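Local atomic coordinates of uncharacterized sugar kinase PH1459 (Pyrococcus horikoshii, PDB entry 3EWM), a protein that probably phosphorylates a sugar, perhaps fructose, at the expense of ATP, as a member of the PfkB family of carbohydrate kinases. Residues L11-V25 / T87-F101. Sequence-based numbering, arbitrary orientation.
Sequences LIDLISVEEGDLKDV and TGIVFVQLKGASPSF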
ATOM      1  N   LEU A  11       1.146 -10.123   4.633  1.00  8.65           N
ATOM      2  CA  LEU A  11       1.277  -8.780   4.078  1.00  9.49           C
ATOM      3  C   LEU A  11       2.655  -8.195   4.298  1.00  8.98           C
ATOM      4  O   LEU A  11       3.443  -8.725   5.088  1.00  9.10           O
ATOM      5  CB  LEU A  11       0.210  -7.846   4.698  1.00  9.20           C
ATOM      6  CG  LEU A  11       0.039  -7.850   6.232  1.00 11.55           C
ATOM      7  CD1 LEU A  11       1.171  -7.124   6.909  1.00 14.01           C
ATOM      8  CD2 LEU A  11      -1.303  -7.230   6.622  1.00 11.79           C
ATOM      9  N   ILE A  12       2.921  -7.083   3.606  1.00  9.30           N
ATOM     10  CA  ILE A  12       4.087  -6.244   3.863  1.00  8.97           C
ATOM     11  C   ILE A  12       3.780  -5.271   5.001  1.00  9.28           C
ATOM     12  O   ILE A  12       2.826  -4.490   4.942  1.00  9.98           O
ATOM     13  CB  ILE A  12       4.516  -5.411   2.599  1.00  9.03           C
ATOM     14  CG1 ILE A  12       4.776  -6.317   1.387  1.00  8.89           C
ATOM     15  CG2 ILE A  12       5.710  -4.520   2.928  1.00  7.36           C
ATOM     16  CD1 ILE A  12       6.093  -7.132   1.487  1.00 10.67           C
ATOM     17  N   ASP A  13       4.564  -5.336   6.064  1.00  9.40           N
ATOM     18  CA  ASP A  13       4.535  -4.271   7.048  1.00  9.58           C
ATOM     19  C   ASP A  13       5.535  -3.235   6.595  1.00  9.31           C
ATOM     20  O   ASP A  13       6.727  -3.525   6.424  1.00  9.77           O
ATOM     21  CB  ASP A  13       4.939  -4.754   8.445  1.00  9.89           C
ATOM     22  CG  ASP A  13       3.817  -5.456   9.182  1.00 10.92           C
ATOM     23  OD1 ASP A  13       2.648  -5.253   8.834  1.00 15.78           O
ATOM     24  OD2 ASP A  13       4.110  -6.190  10.135  1.00 12.06           O
ATOM     25  N   LEU A  14       5.054  -2.023   6.402  1.00  8.86           N
ATOM     26  CA  LEU A  14       5.957  -0.912   6.140  1.00  9.42           C
ATOM     27  C   LEU A  14       6.073  -0.165   7.445  1.00  9.28           C
ATOM     28  O   LEU A  14       5.153   0.509   7.883  1.00  8.74           O
ATOM     29  CB  LEU A  14       5.438  -0.057   5.003  1.00  9.82           C
ATOM     30  CG  LEU A  14       5.648  -0.892   3.734  1.00 11.66           C
ATOM     31  CD1 LEU A  14       4.426  -0.829   2.817  1.00 15.17           C
ATOM     32  CD2 LEU A  14       6.929  -0.497   3.044  1.00 15.33           C
ATOM     33  N   ILE A  15       7.197  -0.370   8.113  1.00  9.64           N
ATOM     34  CA  ILE A  15       7.305   0.076   9.494  1.00  9.93           C
ATOM     35  C   ILE A  15       8.060   1.378   9.579  1.00  9.82           C
ATOM     36  O   ILE A  15       9.232   1.446   9.202  1.00  9.60           O
ATOM     37  CB  ILE A  15       7.990  -0.978  10.363  1.00  9.95           C
ATOM     38  CG1 ILE A  15       7.237  -2.307  10.196  1.00 11.38           C
ATOM     39  CG2 ILE A  15       7.999  -0.540  11.827  1.00  9.76           C
ATOM     40  CD1 ILE A  15       7.545  -3.308  11.192  1.00 13.29           C
ATOM     41  N   SER A  16       7.371   2.388  10.095  1.00 10.80           N
ATOM     42  CA  SER A  16       7.968   3.688  10.380  1.00 12.01           C
ATOM     43  C   SER A  16       9.292   3.485  11.096  1.00 13.38           C
ATOM     44  O   SER A  16       9.390   2.746  12.081  1.00 13.47           O
ATOM     45  CB  SER A  16       7.057   4.539  11.249  1.00 11.38           C
ATOM     46  OG  SER A  16       5.763   4.709  10.674  1.00 13.63           O
ATOM     47  N   VAL A  17      10.313   4.148  10.578  1.00 14.83           N
ATOM     48  CA  VAL A  17      11.644   4.057  11.131  1.00 16.95           C
ATOM     49  C   VAL A  17      11.860   5.159  12.178  1.00 17.96           C
ATOM     50  O   VAL A  17      12.785   5.088  12.997  1.00 19.85           O
ATOM     51  CB  VAL A  17      12.679   4.086   9.976  1.00 17.55           C
ATOM     52  CG1 VAL A  17      13.964   4.664  10.417  1.00 19.60           C
ATOM     53  CG2 VAL A  17      12.892   2.665   9.464  1.00 18.79           C
ATOM     54  N   GLU A  18      10.997   6.163  12.154  1.00 17.35           N
ATOM     55  CA  GLU A  18      11.037   7.236  13.136  1.00 18.27           C
ATOM     56  C   GLU A  18       9.705   7.395  13.842  1.00 17.75           C
ATOM     57  O   GLU A  18       8.688   6.819  13.434  1.00 16.19           O
ATOM     58  CB  GLU A  18      11.429   8.547  12.470  1.00 18.33           C
ATOM     59  CG  GLU A  18      10.437   8.996  11.416  1.00 20.17           C
ATOM     60  CD  GLU A  18      10.960  10.133  10.602  1.00 23.55           C
ATOM     61  OE1 GLU A  18      11.873  10.848  11.095  1.00 25.97           O
ATOM     62  OE2 GLU A  18      10.470  10.310   9.473  1.00 21.26           O
ATOM     63  N   GLU A  19       9.723   8.186  14.907  1.00 18.34           N
ATOM     64  CA  GLU A  19       8.503   8.536  15.620  1.00 19.44           C
ATOM     65  C   GLU A  19       7.655   9.509  14.823  1.00 18.65           C
ATOM     66  O   GLU A  19       8.145  10.182  13.914  1.00 18.66           O
ATOM     67  CB  GLU A  19       8.831   9.101  17.003  1.00 19.84           C
ATOM     68  CG  GLU A  19       9.524   8.047  17.859  1.00 24.85           C
ATOM     69  CD  GLU A  19       9.051   8.009  19.292  1.00 30.80           C
ATOM     70  OE1 GLU A  19       7.816   8.021  19.543  1.00 34.31           O
ATOM     71  OE2 GLU A  19       9.931   7.933  20.169  1.00 33.18           O
ATOM     72  N   GLY A  20       6.372   9.551  15.163  1.00 18.03           N
ATOM     73  CA  GLY A  20       5.451  10.514  14.577  1.00 17.84           C
ATOM     74  C   GLY A  20       4.224   9.888  13.957  1.00 17.53           C
ATOM     75  O   GLY A  20       4.166   8.667  13.738  1.00 17.15           O
ATOM     76  N   ASP A  21       3.249  10.740  13.667  1.00 17.04           N
ATOM     77  CA  ASP A  21       2.071  10.352  12.944  1.00 17.25           C
ATOM     78  C   ASP A  21       2.520   9.806  11.591  1.00 16.37           C
ATOM     79  O   ASP A  21       3.487  10.304  11.011  1.00 15.54           O
ATOM     80  CB  ASP A  21       1.144  11.560  12.759  1.00 17.29           C
ATOM     81  CG  ASP A  21       0.644  12.144  14.089  1.00 21.80           C
ATOM     82  OD1 ASP A  21       0.240  13.327  14.079  1.00 26.46           O
ATOM     83  OD2 ASP A  21       0.623  11.437  15.134  1.00 25.33           O
ATOM     84  N   LEU A  22       1.842   8.762  11.120  1.00 16.05           N
ATOM     85  CA  LEU A  22       2.049   8.232   9.768  1.00 16.18           C
ATOM     86  C   LEU A  22       2.040   9.309   8.702  1.00 16.23           C
ATOM     87  O   LEU A  22       2.759   9.209   7.707  1.00 16.70           O
ATOM     88  CB  LEU A  22       0.962   7.213   9.403  1.00 16.62           C
ATOM     89  CG  LEU A  22       1.081   5.849  10.063  1.00 15.91           C
ATOM     90  CD1 LEU A  22      -0.181   5.050   9.748  1.00 15.99           C
ATOM     91  CD2 LEU A  22       2.349   5.158   9.563  1.00 13.02           C
ATOM     92  N   LYS A  23       1.204  10.322   8.900  1.00 15.90           N
ATOM     93  CA  LYS A  23       1.176  11.465   8.007  1.00 16.72           C
ATOM     94  C   LYS A  23       2.589  11.988   7.765  1.00 16.64           C
ATOM     95  O   LYS A  23       2.955  12.307   6.618  1.00 16.71           O
ATOM     96  CB  LYS A  23       0.281  12.566   8.567  1.00 16.69           C
ATOM     97  CG  LYS A  23       0.137  13.796   7.688  1.00 18.98           C
ATOM     98  CD  LYS A  23      -0.884  14.751   8.282  1.00 21.76           C
ATOM     99  CE  LYS A  23      -0.289  15.525   9.447  1.00 26.00           C
ATOM    100  NZ  LYS A  23      -1.307  16.376  10.120  1.00 29.45           N
ATOM    101  N   ASP A  24       3.377  12.036   8.837  1.00 16.31           N
ATOM    102  CA  ASP A  24       4.652  12.743   8.841  1.00 16.66           C
ATOM    103  C   ASP A  24       5.873  11.844   8.735  1.00 16.12           C
ATOM    104  O   ASP A  24       6.962  12.325   8.439  1.00 16.57           O
ATOM    105  CB  ASP A  24       4.773  13.608  10.093  1.00 16.51           C
ATOM    106  CG  ASP A  24       3.602  14.554  10.261  1.00 18.36           C
ATOM    107  OD1 ASP A  24       3.300  15.320   9.320  1.00 18.17           O
ATOM    108  OD2 ASP A  24       2.975  14.497  11.337  1.00 18.18           O
ATOM    109  N   VAL A  25       5.694  10.553   8.995  1.00 15.33           N
ATOM    110  CA  VAL A  25       6.788   9.594   8.891  1.00 14.79           C
ATOM    111  C   VAL A  25       7.358   9.573   7.465  1.00 14.75           C
ATOM    112  O   VAL A  25       6.622   9.474   6.498  1.00 14.22           O
ATOM    113  CB  VAL A  25       6.381   8.181   9.340  1.00 14.33           C
ATOM    114  CG1 VAL A  25       7.504   7.172   8.989  1.00 13.77           C
ATOM    115  CG2 VAL A  25       6.134   8.161  10.844  1.00 13.54           C
ATOM    116  N   THR A  87      -0.386  -7.507  -3.350  1.00  9.79           N
ATOM    117  CA  THR A  87      -0.007  -8.024  -2.061  1.00  9.12           C
ATOM    118  C   THR A  87      -0.437  -7.055  -0.963  1.00  8.46           C
ATOM    119  O   THR A  87      -0.303  -5.835  -1.099  1.00  8.05           O
ATOM    120  CB  THR A  87       1.508  -8.235  -2.040  1.00  8.47           C
ATOM    121  OG1 THR A  87       1.853  -9.252  -2.999  1.00  9.43           O
ATOM    122  CG2 THR A  87       1.969  -8.657  -0.672  1.00  8.14           C
ATOM    123  N   GLY A  88      -0.975  -7.609   0.114  1.00  8.43           N
ATOM    124  CA  GLY A  88      -1.281  -6.819   1.290  1.00  8.38           C
ATOM    125  C   GLY A  88      -0.139  -5.929   1.722  1.00  8.62           C
ATOM    126  O   GLY A  88       1.040  -6.323   1.703  1.00  8.70           O
ATOM    127  N   ILE A  89      -0.505  -4.721   2.121  1.00  8.75           N
ATOM    128  CA  ILE A  89       0.426  -3.794   2.685  1.00  8.98           C
ATOM    129  C   ILE A  89      -0.243  -3.096   3.864  1.00  8.72           C
ATOM    130  O   ILE A  89      -1.460  -2.859   3.896  1.00  8.28           O
ATOM    131  CB  ILE A  89       0.934  -2.723   1.658  1.00  9.42           C
ATOM    132  CG1 ILE A  89      -0.247  -1.949   1.080  1.00 11.00           C
ATOM    133  CG2 ILE A  89       1.885  -3.339   0.568  1.00  9.11           C
ATOM    134  CD1 ILE A  89       0.156  -0.645   0.499  1.00 17.77           C
ATOM    135  N   VAL A  90       0.560  -2.826   4.866  1.00  8.95           N
ATOM    136  CA  VAL A  90       0.134  -1.984   5.947  1.00  8.95           C
ATOM    137  C   VAL A  90       1.285  -1.071   6.328  1.00  9.14           C
ATOM    138  O   VAL A  90       2.427  -1.507   6.392  1.00  8.73           O
ATOM    139  CB  VAL A  90      -0.424  -2.803   7.165  1.00  9.32           C
ATOM    140  CG1 VAL A  90       0.581  -3.790   7.668  1.00 11.11           C
ATOM    141  CG2 VAL A  90      -0.879  -1.852   8.317  1.00  7.50           C
ATOM    142  N   PHE A  91       0.960   0.200   6.540  1.00  8.94           N
ATOM    143  CA  PHE A  91       1.909   1.184   7.044  1.00  9.77           C
ATOM    144  C   PHE A  91       1.692   1.275   8.534  1.00 10.16           C
ATOM    145  O   PHE A  91       0.563   1.412   8.983  1.00  9.18           O
ATOM    146  CB  PHE A  91       1.676   2.527   6.368  1.00  9.61           C
ATOM    147  CG  PHE A  91       1.904   2.481   4.884  1.00 10.04           C
ATOM    148  CD1 PHE A  91       3.171   2.766   4.352  1.00 10.50           C
ATOM    149  CD2 PHE A  91       0.871   2.116   4.018  1.00 11.20           C
ATOM    150  CE1 PHE A  91       3.396   2.698   2.993  1.00 10.18           C
ATOM    151  CE2 PHE A  91       1.095   2.049   2.647  1.00 11.93           C
ATOM    152  CZ  PHE A  91       2.363   2.336   2.142  1.00 11.13           C
ATOM    153  N   VAL A  92       2.768   1.133   9.287  1.00 10.57           N
ATOM    154  CA  VAL A  92       2.644   0.938  10.716  1.00 12.13           C
ATOM    155  C   VAL A  92       3.512   1.942  11.450  1.00 12.18           C
ATOM    156  O   VAL A  92       4.656   2.204  11.063  1.00 11.79           O
ATOM    157  CB  VAL A  92       2.937  -0.555  11.141  1.00 12.52           C
ATOM    158  CG1 VAL A  92       2.280  -1.514  10.188  1.00 14.25           C
ATOM    159  CG2 VAL A  92       4.385  -0.839  11.107  1.00 16.77           C
ATOM    160  N   GLN A  93       2.918   2.576  12.448  1.00 13.52           N
ATOM    161  CA  GLN A  93       3.703   3.315  13.422  1.00 14.39           C
ATOM    162  C   GLN A  93       3.606   2.548  14.732  1.00 15.20           C
ATOM    163  O   GLN A  93       2.559   2.540  15.389  1.00 15.17           O
ATOM    164  CB  GLN A  93       3.231   4.759  13.569  1.00 14.69           C
ATOM    165  CG  GLN A  93       3.985   5.559  14.652  1.00 13.67           C
ATOM    166  CD  GLN A  93       5.505   5.478  14.508  1.00 12.96           C
ATOM    167  OE1 GLN A  93       6.127   4.505  14.930  1.00 14.68           O
ATOM    168  NE2 GLN A  93       6.103   6.516  13.931  1.00 13.00           N
ATOM    169  N   LEU A  94       4.703   1.898  15.107  1.00 15.90           N
ATOM    170  CA  LEU A  94       4.724   1.110  16.343  1.00 17.99           C
ATOM    171  C   LEU A  94       5.077   1.966  17.560  1.00 19.17           C
ATOM    172  O   LEU A  94       4.772   1.587  18.681  1.00 19.15           O
ATOM    173  CB  LEU A  94       5.697  -0.080  16.223  1.00 17.43           C
ATOM    174  CG  LEU A  94       5.411  -1.125  15.142  1.00 18.30           C
ATOM    175  CD1 LEU A  94       6.622  -2.061  14.966  1.00 20.25           C
ATOM    176  CD2 LEU A  94       4.150  -1.937  15.445  1.00 19.45           C
ATOM    177  N   LYS A  95       5.732   3.105  17.334  1.00 21.27           N
ATOM    178  CA  LYS A  95       6.278   3.910  18.437  1.00 23.65           C
ATOM    179  C   LYS A  95       5.270   4.932  18.980  1.00 24.82           C
ATOM    180  O   LYS A  95       4.251   5.224  18.351  1.00 24.38           O
ATOM    181  CB  LYS A  95       7.564   4.619  18.019  1.00 24.01           C
ATOM    182  CG  LYS A  95       8.643   3.718  17.446  1.00 25.59           C
ATOM    183  CD  LYS A  95       9.600   4.516  16.565  1.00 29.88           C
ATOM    184  CE  LYS A  95      10.610   3.606  15.852  1.00 31.23           C
ATOM    185  NZ  LYS A  95       9.954   2.633  14.913  1.00 33.46           N
ATOM    186  N   GLY A  96       5.566   5.471  20.161  1.00 26.39           N
ATOM    187  CA  GLY A  96       4.705   6.484  20.761  1.00 27.96           C
ATOM    188  C   GLY A  96       3.578   5.872  21.570  1.00 28.84           C
ATOM    189  O   GLY A  96       3.388   4.644  21.576  1.00 28.96           O
ATOM    190  N   ALA A  97       2.828   6.738  22.250  1.00 30.03           N
ATOM    191  CA  ALA A  97       1.754   6.317  23.147  1.00 30.84           C
ATOM    192  C   ALA A  97       0.564   5.732  22.405  1.00 31.30           C
ATOM    193  O   ALA A  97      -0.142   4.868  22.948  1.00 31.74           O
ATOM    194  CB  ALA A  97       1.309   7.476  24.034  1.00 31.13           C
ATOM    195  N   SER A  98       0.353   6.197  21.169  1.00 31.21           N
ATOM    196  CA  SER A  98      -0.798   5.806  20.360  1.00 30.74           C
ATOM    197  C   SER A  98      -0.352   5.202  19.024  1.00 29.85           C
ATOM    198  O   SER A  98      -0.420   5.883  17.995  1.00 29.96           O
ATOM    199  CB  SER A  98      -1.707   7.017  20.090  1.00 31.08           C
ATOM    200  OG  SER A  98      -1.897   7.802  21.254  1.00 32.97           O
ATOM    201  N   PRO A  99       0.097   3.927  19.034  1.00 28.60           N
ATOM    202  CA  PRO A  99       0.539   3.290  17.796  1.00 27.51           C
ATOM    203  C   PRO A  99      -0.575   3.229  16.759  1.00 26.24           C
ATOM    204  O   PRO A  99      -1.748   2.998  17.102  1.00 26.17           O
ATOM    205  CB  PRO A  99       0.930   1.873  18.239  1.00 27.68           C
ATOM    206  CG  PRO A  99       0.234   1.660  19.532  1.00 28.41           C
ATOM    207  CD  PRO A  99       0.217   3.009  20.184  1.00 28.87           C
ATOM    208  N   SER A 100      -0.209   3.418  15.497  1.00 23.89           N
ATOM    209  CA  SER A 100      -1.207   3.524  14.453  1.00 21.01           C
ATOM    210  C   SER A 100      -0.814   2.711  13.241  1.00 19.21           C
ATOM    211  O   SER A 100       0.343   2.288  13.090  1.00 17.38           O
ATOM    212  CB  SER A 100      -1.408   4.986  14.055  1.00 21.27           C
ATOM    213  OG  SER A 100      -0.216   5.512  13.504  1.00 22.22           O
ATOM    214  N   PHE A 101      -1.791   2.486  12.378  1.00 16.75           N
ATOM    215  CA  PHE A 101      -1.511   1.797  11.141  1.00 15.57           C
ATOM    216  C   PHE A 101      -2.470   2.265  10.053  1.00 13.99           C
ATOM    217  O   PHE A 101      -3.538   2.822  10.327  1.00 13.19           O
ATOM    218  CB  PHE A 101      -1.558   0.278  11.341  1.00 17.18           C
ATOM    219  CG  PHE A 101      -2.881  -0.218  11.756  1.00 18.61           C
ATOM    220  CD1 PHE A 101      -3.787  -0.667  10.800  1.00 21.98           C
ATOM    221  CD2 PHE A 101      -3.247  -0.225  13.100  1.00 20.40           C
ATOM    222  CE1 PHE A 101      -5.037  -1.121  11.168  1.00 22.13           C
ATOM    223  CE2 PHE A 101      -4.501  -0.661  13.479  1.00 22.57           C
ATOM    224  CZ  PHE A 101      -5.396  -1.117  12.511  1.00 22.48           C
TER
HETATM  225  O   HOH W   1      -0.428   7.788  12.588  1.00 23.54           O
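One face of the Phe91 ring carries Leu14, whose CD1 sits 3.6 Å above the ring plane, displaced toward the rim, in a CH-pi contact. The ring also makes edge-to-face contacts with Phe28 and with Phe61 of the second subunit. A second flat group, the Gln93 amide, spends both N-H bonds of NE2 within its own plane, on Glu18 O at 2.6 Å and Gly20 O at 2.9 Å; each carbonyl receives it on a lone pair. With CG anti to the backbone N (chi1 177°) and a bend at chi2, the chain turns its amide into the loop that follows strand 11-16, while OE1 accepts from Lys95 N. Glutamine suits this place because one amide can bind two backbone carbonyls and a backbone N-H at once.

Strands 11-16 and 88-93 run parallel, joined by five backbone hydrogen bonds from Ile12 N to Gly88 O through Ser16 N to Val92 O. Gly88, with no side chain, lets Leu11 CB lie 3.5 Å from Gly88 O. On the face of Leu11, Val90 and Val92, branched residues pack tightly: Ile15 CG1 lies 3.3 Å from Val92 CG2. Ser16 OG adds a second bond to Val92 O, from above the carbonyl plane, and Lys95 reaches back to give NZ to Ser16 O at 2.9 Å. Leu22 lays CD2 against the backbone of Val92 and Gln93.

Largely nonpolar side chains thus pack on both faces of the small lid sheet of this ribokinase-like fold and, through Leu14, Ile89 and Phe91, at its dimer interface; where the strands end, the Gln93 amide and Lys95 ammonium bind backbone carbonyls of the loop and of Ser16, respectively.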